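Local coordinates for protein endolytic peptidoglycan transglycosylase RlpA (Pseudomonas aeruginosa, PDB 6I05) that cleaves peptidoglycan as a lytic transglycosylase with a strong preference for naked glycan strands lacking stem peptides, here represented by its SPOR domain, at residues 5-10 / 46-51. Residues are numbered along the deposited sequence; the frame is centred on the assembly and turned at random.
Sequences YLQVGA and RVRLGP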
# COMPACT_ATOMS: atom_id res chain seq x y z
N TYR A 5 6.94 -5.75 -2.87
CA TYR A 5 6.13 -4.77 -2.17
C TYR A 5 5.27 -3.99 -3.15
O TYR A 5 5.69 -3.71 -4.27
CB TYR A 5 7.01 -3.78 -1.40
CG TYR A 5 7.75 -4.40 -0.25
CD1 TYR A 5 8.96 -5.04 -0.45
CD2 TYR A 5 7.24 -4.34 1.04
CE1 TYR A 5 9.66 -5.61 0.61
CE2 TYR A 5 7.92 -4.91 2.10
CZ TYR A 5 9.12 -5.54 1.89
OH TYR A 5 9.79 -6.09 2.95
N LEU A 6 4.07 -3.63 -2.69
CA LEU A 6 3.16 -2.77 -3.43
C LEU A 6 2.96 -1.48 -2.66
O LEU A 6 3.00 -1.46 -1.42
CB LEU A 6 1.79 -3.42 -3.62
CG LEU A 6 1.72 -4.62 -4.56
CD1 LEU A 6 0.38 -5.33 -4.41
CD2 LEU A 6 1.93 -4.16 -6.00
N GLN A 7 2.75 -0.39 -3.39
CA GLN A 7 2.28 0.87 -2.82
C GLN A 7 0.88 1.13 -3.36
O GLN A 7 0.64 0.98 -4.56
CB GLN A 7 3.21 2.03 -3.16
CG GLN A 7 2.73 3.37 -2.61
CD GLN A 7 3.84 4.40 -2.59
OE1 GLN A 7 4.92 4.15 -2.08
NE2 GLN A 7 3.57 5.57 -3.17
N VAL A 8 -0.03 1.51 -2.47
CA VAL A 8 -1.43 1.68 -2.84
C VAL A 8 -1.87 3.14 -2.83
O VAL A 8 -2.81 3.50 -3.54
CB VAL A 8 -2.35 0.81 -1.96
CG1 VAL A 8 -3.79 0.84 -2.45
CG2 VAL A 8 -1.83 -0.63 -1.93
N GLY A 9 -1.22 3.99 -2.04
CA GLY A 9 -1.51 5.41 -2.04
C GLY A 9 -0.43 6.13 -1.28
O GLY A 9 0.41 5.53 -0.61
N ALA A 10 -0.47 7.45 -1.39
CA ALA A 10 0.46 8.31 -0.67
C ALA A 10 -0.30 9.59 -0.35
O ALA A 10 -0.97 10.14 -1.23
CB ALA A 10 1.69 8.60 -1.53
N ARG A 46 3.23 7.09 2.73
CA ARG A 46 3.03 6.09 1.69
C ARG A 46 2.49 4.81 2.30
O ARG A 46 3.05 4.29 3.26
CB ARG A 46 4.36 5.80 0.97
CG ARG A 46 4.97 7.11 0.48
CD ARG A 46 6.39 7.03 0.02
NE ARG A 46 7.29 6.43 0.99
CZ ARG A 46 8.55 6.15 0.71
NH1 ARG A 46 9.03 6.47 -0.49
NH2 ARG A 46 9.32 5.55 1.60
N VAL A 47 1.40 4.30 1.74
CA VAL A 47 0.76 3.10 2.25
C VAL A 47 1.21 1.93 1.39
O VAL A 47 0.97 1.91 0.17
CB VAL A 47 -0.77 3.23 2.26
CG1 VAL A 47 -1.41 1.97 2.82
CG2 VAL A 47 -1.19 4.45 3.07
N ARG A 48 1.87 0.96 2.01
CA ARG A 48 2.54 -0.13 1.31
C ARG A 48 2.14 -1.46 1.92
O ARG A 48 1.61 -1.54 3.03
CB ARG A 48 4.06 0.04 1.37
CG ARG A 48 4.51 1.25 0.60
CD ARG A 48 6.00 1.47 0.67
NE ARG A 48 6.37 2.48 -0.32
CZ ARG A 48 7.61 2.76 -0.68
NH1 ARG A 48 8.63 2.15 -0.11
NH2 ARG A 48 7.81 3.67 -1.62
N LEU A 49 2.41 -2.52 1.17
CA LEU A 49 2.20 -3.85 1.73
C LEU A 49 3.26 -4.81 1.21
O LEU A 49 3.81 -4.63 0.12
CB LEU A 49 0.78 -4.37 1.56
CG LEU A 49 0.41 -4.54 0.10
CD1 LEU A 49 0.48 -5.99 -0.26
CD2 LEU A 49 -0.98 -4.01 -0.14
N GLY A 50 3.56 -5.81 2.03
CA GLY A 50 4.59 -6.76 1.73
C GLY A 50 5.39 -7.08 2.97
O GLY A 50 5.15 -6.49 4.03
N PRO A 51 6.37 -7.99 2.87
CA PRO A 51 6.84 -8.60 1.62
C PRO A 51 5.94 -9.72 1.11
O PRO A 51 5.54 -10.62 1.87
CB PRO A 51 8.21 -9.16 2.00
CG PRO A 51 8.11 -9.44 3.47
CD PRO A 51 7.21 -8.37 4.02
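Q7 and R48 meet through a side-on grip: NE and NH2 of R48 both donate to OE1 of Q7, the former at 2.8 Å and the latter at 3.0 Å. The oxygen lies almost in the guanidinium plane, while amide and guanidinium planes are 32° apart. Chi1 of Q7 (178°) sets CG anti to the backbone N, and the extended chain beyond it carries OE1 to R48. R46 adds its aliphatic part, CB lying 3.5 Å from Q7 OE1; its CZ lies over one face of the R48 guanidinium, offset toward the rim, while its NH2 is hydrogen-bonded to OG of S35 on strand 32-39.

At the far end, the Y5 ring meets the G50 backbone obliquely, where no side chain intervenes, CE2 coming within 3.4 Å of G50 C. One ring face receives CA of P51, which follows a cis peptide bond, in a CH-pi contact.

Antiparallel backbone bonding joins L6 and L49 in both directions. V8 N then donates to V47 O, whereas V47 N donates to G9 O (2.8 Å): V8 and G9 together oppose V47 in a beta bulge, with the buried N of G9 lacking a partner.

Apolar contacts are L6 CB with L49 CG (4.1 Å) and V8 CG2 with L49 CD2 (3.9 Å). Helices 14-25 and 55-67 cover this face. Strands 32-39 and 74-76 flank the central pair, completing the RNP-like fold of SPOR domains.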